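Local structure of monoacylglycerol lipase (Palaeococcus ferrophilus, 6QE2) at residues 3-8 and 43-49; 23-28 and 162-166; 35-41 and 250-254; 80-86 and 104-110. The protein catalyses the hydrolysis of monoacylglycerols, releasing a fatty acid and glycerol, and belongs to the alpha/beta-hydrolase clan. One frame throughout, in Å; residues are numbered along the deposited sequence.

Contact 1: residues 3-8 and 43-49; sequences LYRAKF and VYAFDWP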
# COMPACT_ATOMS: atom_id res chain seq x y z
N LEU A 3 5.69 -10.73 14.24
CA LEU A 3 5.75 -10.47 12.82
C LEU A 3 7.13 -10.57 12.24
O LEU A 3 8.12 -10.61 12.96
CB LEU A 3 5.28 -9.05 12.53
CG LEU A 3 3.88 -8.63 12.92
CD1 LEU A 3 3.81 -7.13 12.73
CD2 LEU A 3 2.90 -9.32 12.00
N TYR A 4 7.19 -10.61 10.92
CA TYR A 4 8.46 -10.62 10.24
C TYR A 4 8.77 -9.15 10.03
O TYR A 4 8.04 -8.45 9.34
CB TYR A 4 8.38 -11.33 8.89
CG TYR A 4 9.52 -10.93 7.98
CD1 TYR A 4 10.77 -11.52 8.09
CD2 TYR A 4 9.34 -9.95 7.03
CE1 TYR A 4 11.81 -11.15 7.27
CE2 TYR A 4 10.38 -9.57 6.20
CZ TYR A 4 11.61 -10.17 6.33
OH TYR A 4 12.64 -9.80 5.50
N ARG A 5 9.85 -8.69 10.66
CA ARG A 5 10.26 -7.30 10.54
C ARG A 5 11.72 -7.27 10.14
O ARG A 5 12.52 -8.07 10.62
CB ARG A 5 10.10 -6.59 11.88
CG ARG A 5 8.71 -6.61 12.48
CD ARG A 5 8.77 -6.30 13.96
NE ARG A 5 7.45 -6.17 14.57
CZ ARG A 5 6.88 -5.01 14.86
NH1 ARG A 5 7.50 -3.87 14.58
NH2 ARG A 5 5.68 -4.98 15.42
N ALA A 6 12.08 -6.35 9.26
CA ALA A 6 13.46 -6.26 8.84
C ALA A 6 13.88 -4.83 8.55
O ALA A 6 13.13 -4.08 7.96
CB ALA A 6 13.69 -7.11 7.61
N LYS A 7 15.07 -4.47 9.00
CA LYS A 7 15.59 -3.14 8.71
C LYS A 7 16.73 -3.26 7.70
O LYS A 7 17.61 -4.12 7.85
CB LYS A 7 16.10 -2.45 9.98
CG LYS A 7 15.03 -2.22 11.04
CD LYS A 7 15.53 -1.25 12.11
CE LYS A 7 16.43 -1.93 13.13
NZ LYS A 7 16.20 -1.38 14.49
N PHE A 8 16.71 -2.39 6.70
CA PHE A 8 17.69 -2.41 5.63
C PHE A 8 18.38 -1.05 5.55
O PHE A 8 17.73 -0.01 5.64
CB PHE A 8 17.06 -2.73 4.26
CG PHE A 8 16.37 -4.07 4.20
CD1 PHE A 8 15.00 -4.16 4.40
CD2 PHE A 8 17.08 -5.23 3.95
CE1 PHE A 8 14.36 -5.39 4.34
CE2 PHE A 8 16.45 -6.45 3.89
CZ PHE A 8 15.08 -6.54 4.08
N VAL A 43 15.29 1.53 5.41
CA VAL A 43 13.96 1.04 5.09
C VAL A 43 13.57 0.03 6.16
O VAL A 43 14.34 -0.88 6.47
CB VAL A 43 13.89 0.39 3.70
CG1 VAL A 43 12.48 -0.16 3.44
CG2 VAL A 43 14.28 1.40 2.62
N TYR A 44 12.39 0.23 6.75
CA TYR A 44 11.83 -0.70 7.73
C TYR A 44 10.72 -1.46 7.02
O TYR A 44 9.71 -0.87 6.63
CB TYR A 44 11.31 0.04 8.96
CG TYR A 44 11.04 -0.84 10.16
CD1 TYR A 44 10.09 -1.85 10.12
CD2 TYR A 44 11.75 -0.66 11.34
CE1 TYR A 44 9.85 -2.66 11.21
CE2 TYR A 44 11.51 -1.47 12.44
CZ TYR A 44 10.56 -2.46 12.37
OH TYR A 44 10.31 -3.27 13.46
N ALA A 45 10.92 -2.76 6.84
CA ALA A 45 9.96 -3.60 6.16
C ALA A 45 9.31 -4.54 7.16
O ALA A 45 9.91 -4.95 8.15
CB ALA A 45 10.62 -4.41 5.04
N PHE A 46 8.06 -4.90 6.88
CA PHE A 46 7.39 -5.92 7.67
C PHE A 46 6.39 -6.62 6.76
O PHE A 46 5.97 -6.07 5.74
CB PHE A 46 6.67 -5.34 8.90
CG PHE A 46 5.46 -4.49 8.56
CD1 PHE A 46 5.60 -3.14 8.26
CD2 PHE A 46 4.19 -5.05 8.53
CE1 PHE A 46 4.49 -2.37 7.94
CE2 PHE A 46 3.08 -4.28 8.21
CZ PHE A 46 3.23 -2.93 7.91
N ASP A 47 6.02 -7.83 7.13
CA ASP A 47 4.94 -8.55 6.47
C ASP A 47 3.71 -8.48 7.35
O ASP A 47 3.79 -8.73 8.56
CB ASP A 47 5.34 -9.99 6.16
CG ASP A 47 6.35 -10.10 5.02
OD1 ASP A 47 6.67 -9.05 4.41
OD2 ASP A 47 6.82 -11.21 4.73
N TRP A 48 2.58 -8.08 6.76
CA TRP A 48 1.32 -8.02 7.49
C TRP A 48 1.00 -9.35 8.15
O TRP A 48 1.42 -10.40 7.66
CB TRP A 48 0.16 -7.68 6.56
CG TRP A 48 0.05 -6.30 6.00
CD1 TRP A 48 1.01 -5.59 5.33
CD2 TRP A 48 -1.13 -5.49 5.98
NE1 TRP A 48 0.50 -4.38 4.92
CE2 TRP A 48 -0.81 -4.30 5.30
CE3 TRP A 48 -2.43 -5.66 6.47
CZ2 TRP A 48 -1.74 -3.27 5.11
CZ3 TRP A 48 -3.35 -4.65 6.27
CH2 TRP A 48 -3.00 -3.47 5.60
N PRO A 49 0.22 -9.34 9.23
CA PRO A 49 -0.35 -10.59 9.74
C PRO A 49 -1.06 -11.33 8.61
O PRO A 49 -1.71 -10.72 7.76
CB PRO A 49 -1.33 -10.12 10.82
CG PRO A 49 -0.82 -8.77 11.24
CD PRO A 49 -0.20 -8.17 10.01
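Arg-5 and Tyr-44 meet across two antiparallel strands, 5-8 and 43-46, and their pairing illustrates how a long side chain on an outermost strand can gather round the hydroxyl of an aromatic neighbour. Starting from Arg-5, CB lies 3.7 Å from Tyr-44 OH and also near CE1 of that ring, and CG packs about the same oxygen. The next carbon, Arg-5 CD, comes to 3.4 Å from Tyr-44 OH. With CG set anti to its own carbonyl carbon (chi1 -57°) and the chain extended as far as NE, the guanidinium is delivered beside the hydroxyl. There NH1 donates to Tyr-44 OH at 3.1 Å, the oxygen lying in the guanidinium plane while the two flat groups stand nearly perpendicular (89°). Glu-76 takes the same hydroxyl and Ser-72 takes Arg-5 NH2, so helix 63-77 fixes the tip. Lys-7 serves the other part of the ring, with CG 3.6 Å from Tyr-44 CD2.

The opposite face of the sheet is apolar: the edge of the Phe-8 ring receives the methyl of Ala-45, CE1 to CB 3.9 Å, and both Phe-8 and Val-43 touch Ile-33 of helix 30-38. Reciprocal backbone bonds link the hydrogen-bonded pairs Ala-6 with Ala-45 and Phe-8 with Val-43. Beyond the paired residues, Asp-47 N donates to Tyr-4 O at 3.1 Å, and Leu-3 CD2 packs on Pro-49 CG at 3.8 Å. A single antiparallel strand, the counterpart of the canonical second strand, at one side of a parallel sheet is characteristic of the alpha/beta-hydrolase fold.

Contact 2: residues 23-28 and 162-166; sequences GEHSGR and DPLVH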
# COMPACT_ATOMS: atom_id res chain seq x y z
N GLY A 23 -2.27 -9.90 -0.09
CA GLY A 23 -1.82 -11.14 -0.71
C GLY A 23 -0.34 -11.19 -1.04
O GLY A 23 0.14 -12.25 -1.46
N GLU A 24 0.39 -10.08 -0.97
CA GLU A 24 1.82 -10.10 -1.27
C GLU A 24 2.62 -9.95 0.02
O GLU A 24 2.17 -10.40 1.10
CB GLU A 24 2.13 -9.02 -2.30
CG GLU A 24 1.87 -7.60 -1.74
CD GLU A 24 2.60 -6.50 -2.53
OE1 GLU A 24 3.31 -6.81 -3.51
OE2 GLU A 24 2.36 -5.33 -2.20
N HIS A 25 3.84 -9.41 -0.09
CA HIS A 25 4.73 -9.40 1.07
C HIS A 25 5.88 -8.48 0.73
O HIS A 25 6.05 -8.06 -0.41
CB HIS A 25 5.27 -10.81 1.44
CG HIS A 25 6.01 -11.46 0.31
ND1 HIS A 25 7.39 -11.41 0.21
CD2 HIS A 25 5.56 -12.10 -0.79
CE1 HIS A 25 7.75 -12.04 -0.90
NE2 HIS A 25 6.65 -12.46 -1.52
N SER A 26 6.68 -8.16 1.75
CA SER A 26 7.69 -7.12 1.56
C SER A 26 8.87 -7.58 0.71
O SER A 26 9.61 -6.74 0.20
CB SER A 26 8.19 -6.61 2.92
OG SER A 26 8.79 -7.66 3.67
N GLY A 27 9.04 -8.89 0.52
CA GLY A 27 10.15 -9.38 -0.27
C GLY A 27 10.07 -9.05 -1.75
O GLY A 27 11.08 -9.17 -2.45
N ARG A 28 8.91 -8.60 -2.23
CA ARG A 28 8.80 -8.22 -3.63
C ARG A 28 9.39 -6.85 -3.93
O ARG A 28 9.44 -6.46 -5.09
CB ARG A 28 7.33 -8.23 -4.06
CG ARG A 28 6.64 -9.57 -3.90
CD ARG A 28 5.24 -9.51 -4.51
NE ARG A 28 5.28 -9.38 -5.96
CZ ARG A 28 4.40 -8.67 -6.67
NH1 ARG A 28 3.44 -8.00 -6.06
NH2 ARG A 28 4.50 -8.61 -7.99
N ASP A 162 5.15 -17.25 -6.88
CA ASP A 162 5.67 -16.91 -5.57
C ASP A 162 4.89 -17.68 -4.52
O ASP A 162 3.70 -17.50 -4.39
CB ASP A 162 5.52 -15.41 -5.34
CG ASP A 162 6.32 -14.90 -4.17
OD1 ASP A 162 6.48 -15.63 -3.19
OD2 ASP A 162 6.77 -13.75 -4.23
N PRO A 163 5.57 -18.51 -3.74
CA PRO A 163 4.90 -19.29 -2.70
C PRO A 163 4.40 -18.48 -1.51
O PRO A 163 3.59 -18.99 -0.75
CB PRO A 163 5.97 -20.28 -2.25
CG PRO A 163 7.25 -19.63 -2.60
CD PRO A 163 7.00 -18.86 -3.84
N LEU A 164 4.90 -17.27 -1.32
CA LEU A 164 4.47 -16.41 -0.24
C LEU A 164 3.22 -15.62 -0.64
O LEU A 164 2.56 -15.06 0.21
CB LEU A 164 5.59 -15.47 0.16
CG LEU A 164 6.79 -16.16 0.79
CD1 LEU A 164 7.88 -15.17 1.12
CD2 LEU A 164 6.36 -16.91 2.03
N VAL A 165 2.92 -15.56 -1.94
CA VAL A 165 1.75 -14.84 -2.42
C VAL A 165 0.54 -15.77 -2.30
O VAL A 165 0.63 -16.96 -2.61
CB VAL A 165 1.94 -14.36 -3.87
CG1 VAL A 165 0.62 -13.93 -4.48
CG2 VAL A 165 2.93 -13.21 -3.91
N HIS A 166 -0.58 -15.22 -1.84
CA HIS A 166 -1.81 -15.99 -1.69
C HIS A 166 -2.98 -15.14 -2.17
O HIS A 166 -2.85 -13.93 -2.38
CB HIS A 166 -2.03 -16.45 -0.25
CG HIS A 166 -2.23 -15.33 0.72
ND1 HIS A 166 -3.43 -14.66 0.84
CD2 HIS A 166 -1.40 -14.76 1.63
CE1 HIS A 166 -3.33 -13.73 1.78
NE2 HIS A 166 -2.10 -13.77 2.27
O HOH W 1 1.33 -12.89 1.56
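His-25 and Asp-162 point at each other from opposite directions and form a histidine-carboxylate hydrogen bond, joining the loop after strand 15-19 to an Asx turn after helix 153-161. His-25 NE2 donates to Asp-162 OD2 over 3.0 Å, almost straight. The oxygen lies in the imidazole plane; the nitrogen meets the carboxylate on its syn side, 33° out of the carboxylate plane, and ring and carboxylate planes stand 81° apart. Asp-162 CG lies anti to the backbone N (chi1 -166°), which turns the carboxylate toward His-25. Asp-162 OD1 accepts from Leu-164 N on its anti side and closes the turn. One carboxylate thus shapes its own turn and holds the imidazole of the facing loop.

The imidazole is held between two aliphatic groups, both displaced toward the ring's rim. Leu-164 CB lies 3.4 Å above one face, in a CH-pi contact, and Arg-28 CG lies over the opposite face at 3.7 Å. Arg-28 NH1 forms a salt bridge with Glu-24 OE1, with Glu-234 as a second acidic partner; Glu-24 OE2 is hydrogen-bonded to Tyr-29 OH. At the far end one face of His-166 carries Gly-23 CA, 4.0 Å from the ring centroid, while His-166 ND1 accepts from Arg-168 N.

Segment 162-166 lies in the insertion between strands 106-110 and 195-200, the place of the cap in monoglyceride lipases, so the contact probably ties cap to core near the presumed active site. Backbone atoms complete the junction: His-166 N donates to Gly-23 O at 3.1 Å, and a water bridges Glu-24 O (2.7 Å) and Leu-164 O (2.8 Å), donating to both.

Contact 3: residues 35-41 and 250-254; sequences LLNGAGF and VEWLV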
# COMPACT_ATOMS: atom_id res chain seq x y z
N LEU A 35 17.45 0.76 -3.99
CA LEU A 35 17.60 2.13 -4.46
C LEU A 35 17.50 3.13 -3.31
O LEU A 35 18.28 4.08 -3.24
CB LEU A 35 16.56 2.43 -5.54
CG LEU A 35 16.75 1.70 -6.88
CD1 LEU A 35 15.54 1.90 -7.80
CD2 LEU A 35 18.03 2.11 -7.59
N LEU A 36 16.54 2.93 -2.40
CA LEU A 36 16.40 3.84 -1.27
C LEU A 36 17.63 3.79 -0.36
O LEU A 36 18.07 4.83 0.14
CB LEU A 36 15.15 3.51 -0.47
CG LEU A 36 13.83 3.83 -1.16
CD1 LEU A 36 12.66 3.28 -0.35
CD2 LEU A 36 13.70 5.32 -1.35
N ASN A 37 18.15 2.59 -0.10
CA ASN A 37 19.38 2.49 0.69
C ASN A 37 20.53 3.20 -0.01
O ASN A 37 21.33 3.89 0.63
CB ASN A 37 19.75 1.03 0.94
CG ASN A 37 18.81 0.32 1.89
OD1 ASN A 37 18.76 -0.91 1.92
ND2 ASN A 37 18.06 1.08 2.68
N GLY A 38 20.63 3.01 -1.33
CA GLY A 38 21.67 3.68 -2.10
C GLY A 38 21.59 5.19 -2.05
O GLY A 38 22.60 5.88 -2.22
N ALA A 39 20.39 5.73 -1.84
CA ALA A 39 20.19 7.17 -1.74
C ALA A 39 20.34 7.70 -0.32
O ALA A 39 20.25 8.91 -0.12
CB ALA A 39 18.81 7.56 -2.28
N GLY A 40 20.55 6.83 0.67
CA GLY A 40 20.78 7.25 2.03
C GLY A 40 19.64 7.03 3.01
O GLY A 40 19.72 7.53 4.14
N PHE A 41 18.61 6.29 2.64
CA PHE A 41 17.51 5.99 3.54
C PHE A 41 17.68 4.61 4.16
O PHE A 41 18.18 3.68 3.53
CB PHE A 41 16.16 6.04 2.82
CG PHE A 41 15.77 7.40 2.35
CD1 PHE A 41 16.05 7.79 1.05
CD2 PHE A 41 15.13 8.28 3.19
CE1 PHE A 41 15.70 9.05 0.61
CE2 PHE A 41 14.77 9.54 2.75
CZ PHE A 41 15.06 9.92 1.47
N VAL A 250 12.17 7.86 -5.35
CA VAL A 250 13.42 8.23 -4.70
C VAL A 250 13.65 9.73 -4.74
O VAL A 250 13.98 10.34 -3.74
CB VAL A 250 14.63 7.50 -5.30
CG1 VAL A 250 15.90 7.94 -4.61
CG2 VAL A 250 14.45 6.00 -5.15
N GLU A 251 13.48 10.33 -5.90
CA GLU A 251 13.68 11.77 -6.02
C GLU A 251 12.77 12.55 -5.09
O GLU A 251 13.19 13.52 -4.45
CB GLU A 251 13.48 12.22 -7.47
CG GLU A 251 14.61 11.82 -8.40
CD GLU A 251 14.46 12.38 -9.81
OE1 GLU A 251 13.48 13.11 -10.06
OE2 GLU A 251 15.33 12.09 -10.65
N TRP A 252 11.49 12.14 -4.99
CA TRP A 252 10.57 12.83 -4.10
C TRP A 252 11.02 12.71 -2.64
O TRP A 252 11.00 13.69 -1.89
CB TRP A 252 9.16 12.27 -4.28
CG TRP A 252 8.06 13.03 -3.58
CD1 TRP A 252 7.28 14.02 -4.12
CD2 TRP A 252 7.59 12.84 -2.24
NE1 TRP A 252 6.37 14.46 -3.19
CE2 TRP A 252 6.54 13.76 -2.03
CE3 TRP A 252 7.97 11.99 -1.19
CZ2 TRP A 252 5.85 13.85 -0.82
CZ3 TRP A 252 7.29 12.08 0.01
CH2 TRP A 252 6.24 13.00 0.19
N LEU A 253 11.44 11.51 -2.24
CA LEU A 253 11.88 11.31 -0.86
C LEU A 253 13.15 12.10 -0.58
O LEU A 253 13.28 12.73 0.48
CB LEU A 253 12.08 9.83 -0.59
CG LEU A 253 10.74 9.08 -0.50
CD1 LEU A 253 10.97 7.59 -0.57
CD2 LEU A 253 10.01 9.46 0.79
N VAL A 254 14.10 12.10 -1.52
CA VAL A 254 15.33 12.87 -1.37
C VAL A 254 15.01 14.35 -1.22
O VAL A 254 15.53 15.04 -0.33
CB VAL A 254 16.28 12.61 -2.55
CG1 VAL A 254 17.39 13.64 -2.58
CG2 VAL A 254 16.88 11.21 -2.45
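Phe-41 turns the edge of its ring to helix 242-256, the rim atom CZ approaching Leu-253 O at 3.5 Å near the ring plane, with Val-254 N also at that edge. Leu-36 O lies in the ring plane at the edge too, and the ring is set between the two segments. Its CZ also packs on Leu-253 CB at 3.6 Å, and CE1 reaches Val-254 CG2.

The remaining contacts are aliphatic. Leu-36 sends CD2 to Leu-253 CD1, 3.6 Å away, and slides past Val-250 in the opposite direction. The two methyls of Val-250 divide their partners: with CG1 anti to the backbone N (chi1 179°), that branch touches Ala-39 CB at 3.7 Å, while CG2 faces Leu-36 and Leu-35.

Phe-41 owes its place to the end of helix 30-38. Gly-40, at positive phi, forms a Schellman motif in which Phe-41 N bonds back to Leu-36 O at 2.9 Å, and Asn-37 ND2 donates to Phe-41 O at 2.7 Å. The chain then enters strand 42-46. Helices 30-38 and 242-256 thus pack side by side on one face of the central sheet, as in other alpha/beta-hydrolases.

Contact 4: residues 80-86 and 104-110; sequences KPFLFGH and IMGVVAS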
# COMPACT_ATOMS: atom_id res chain seq x y z
N LYS A 80 10.26 10.43 13.30
CA LYS A 80 9.18 10.47 12.30
C LYS A 80 9.69 9.87 11.00
O LYS A 80 10.70 10.36 10.47
CB LYS A 80 8.70 11.91 12.07
CG LYS A 80 8.00 12.50 13.28
CD LYS A 80 7.58 13.95 13.11
CE LYS A 80 6.90 14.42 14.41
NZ LYS A 80 6.12 15.66 14.23
N PRO A 81 9.05 8.81 10.45
CA PRO A 81 9.49 8.28 9.16
C PRO A 81 8.68 8.78 8.00
O PRO A 81 7.64 9.44 8.19
CB PRO A 81 9.28 6.77 9.33
CG PRO A 81 7.96 6.75 10.14
CD PRO A 81 7.97 7.98 11.04
N PHE A 82 9.17 8.52 6.80
CA PHE A 82 8.30 8.53 5.63
C PHE A 82 7.58 7.20 5.54
O PHE A 82 8.09 6.17 5.98
CB PHE A 82 9.10 8.78 4.35
CG PHE A 82 9.67 10.16 4.24
CD1 PHE A 82 10.96 10.44 4.67
CD2 PHE A 82 8.91 11.19 3.70
CE1 PHE A 82 11.48 11.72 4.56
CE2 PHE A 82 9.43 12.46 3.59
CZ PHE A 82 10.71 12.73 4.02
N LEU A 83 6.38 7.21 4.94
CA LEU A 83 5.65 5.99 4.66
C LEU A 83 5.57 5.75 3.16
O LEU A 83 5.33 6.69 2.39
CB LEU A 83 4.22 6.05 5.22
CG LEU A 83 4.04 6.36 6.70
CD1 LEU A 83 2.55 6.34 7.04
CD2 LEU A 83 4.78 5.35 7.55
N PHE A 84 5.77 4.50 2.74
CA PHE A 84 5.52 4.07 1.37
C PHE A 84 4.60 2.86 1.42
O PHE A 84 4.92 1.86 2.06
CB PHE A 84 6.81 3.70 0.63
CG PHE A 84 6.55 3.15 -0.75
CD1 PHE A 84 6.41 4.00 -1.82
CD2 PHE A 84 6.40 1.79 -0.95
CE1 PHE A 84 6.14 3.51 -3.08
CE2 PHE A 84 6.13 1.29 -2.22
CZ PHE A 84 6.01 2.15 -3.28
N GLY A 85 3.47 2.94 0.72
CA GLY A 85 2.53 1.83 0.68
C GLY A 85 2.01 1.62 -0.72
O GLY A 85 1.89 2.55 -1.51
N HIS A 86 1.71 0.35 -1.03
CA HIS A 86 1.18 -0.02 -2.34
C HIS A 86 -0.17 -0.71 -2.19
O HIS A 86 -0.30 -1.66 -1.41
CB HIS A 86 2.15 -0.92 -3.09
CG HIS A 86 1.54 -1.56 -4.31
ND1 HIS A 86 1.27 -0.85 -5.46
CD2 HIS A 86 1.14 -2.83 -4.54
CE1 HIS A 86 0.73 -1.66 -6.35
NE2 HIS A 86 0.64 -2.86 -5.82
N ILE A 104 4.47 11.51 10.95
CA ILE A 104 5.27 11.14 9.79
C ILE A 104 5.81 12.35 9.03
O ILE A 104 5.30 13.44 9.17
CB ILE A 104 4.44 10.29 8.80
CG1 ILE A 104 3.24 11.09 8.31
CG2 ILE A 104 3.99 9.00 9.46
CD1 ILE A 104 2.47 10.42 7.20
N MET A 105 6.86 12.12 8.25
CA MET A 105 7.47 13.17 7.44
C MET A 105 6.77 13.35 6.10
O MET A 105 6.94 14.39 5.46
CB MET A 105 8.94 12.86 7.18
CG MET A 105 9.82 12.84 8.41
SD MET A 105 9.76 14.43 9.25
CE MET A 105 10.53 15.49 8.04
N GLY A 106 6.01 12.36 5.67
CA GLY A 106 5.41 12.36 4.34
C GLY A 106 4.93 10.97 4.00
O GLY A 106 5.28 9.98 4.64
N VAL A 107 4.08 10.90 2.98
CA VAL A 107 3.46 9.64 2.60
C VAL A 107 3.48 9.50 1.08
O VAL A 107 3.12 10.43 0.35
CB VAL A 107 2.03 9.50 3.15
CG1 VAL A 107 1.15 10.69 2.77
CG2 VAL A 107 1.41 8.20 2.69
N VAL A 108 3.96 8.34 0.61
CA VAL A 108 3.97 7.98 -0.80
C VAL A 108 3.04 6.79 -0.96
O VAL A 108 3.22 5.77 -0.29
CB VAL A 108 5.38 7.62 -1.29
CG1 VAL A 108 5.35 7.27 -2.78
CG2 VAL A 108 6.37 8.75 -1.00
N ALA A 109 2.05 6.92 -1.83
CA ALA A 109 1.07 5.86 -2.06
C ALA A 109 1.12 5.45 -3.52
O ALA A 109 0.86 6.26 -4.41
CB ALA A 109 -0.33 6.32 -1.66
N SER A 110 1.49 4.20 -3.76
CA SER A 110 1.47 3.59 -5.09
C SER A 110 0.14 2.88 -5.27
O SER A 110 -0.21 2.00 -4.48
CB SER A 110 2.64 2.62 -5.24
OG SER A 110 2.37 1.61 -6.20
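Leu-83 and Val-107, like Phe-84 and Val-108, pair across parallel strands 82-86 and 106-110, whose axes run 11° apart at 4.7 Å and whose backbones alternate bonds such as Val-108 N to Leu-83 O, 2.8 Å. At the start of the ladder Met-105 N donates to Pro-81 O from above the carbonyl plane, a departure from the more regular bonds that follow.

On the face carrying Phe-82, Phe-84 and His-86, Met-105 CB sits over the centre of the Phe-82 ring, 3.6 Å from its centroid in a CH-pi contact, and Phe-82 CD2 lies against the bare CA of Gly-106. Phe-84 instead offers its edge, CD1 meeting Val-108 CG1 at 3.6 Å. Helix 242-256 covers this face through Leu-253 and Trp-252. The other face is aliphatic: Leu-83 CG abuts Ile-104 CG2 at 3.8 Å, the two side chains crossing at about a right angle beneath helix 88-99.

Polarity appears at the C-terminal ends. His-86 CG lies anti to the backbone N (chi1 168°), which brings ND1 into a hydrogen bond with Ser-110 OG, 2.8 Å. These strands and helix 88-99 form a beta-alpha-beta unit, and Gly-85 opens a probable nucleophile elbow. The bond to Ser-110 thus orients the imidazole, while NE2 meets a glycerol probably from crystallisation, which suggests that this nitrogen faces a pocket where a polar molecule can bind.

Overall arrangement
Contacts 1 and 4 belong to the same central sheet: contact 4 is buried among parallel strands, whereas contact 1 adds the antiparallel outermost strand and is partly exposed. Contact 3, wholly apolar between its segments, lies on one face of that sheet; Leu-253 and Trp-252 reach Phe-82 and Val-108 of contact 4, and Leu-36 packs on Val-43 of contact 1. Contact 2 differs most, joining two loops through polar bonds, CH-pi contacts of two imidazoles and water. It meets contact 1 where Ser-26 OG probably bonds Asp-47 OD1, and contact 4 where Glu-24 packs on His-86. Polar side-chain bonds thus gather near the presumed active site, but also at the sheet's edge in contact 1.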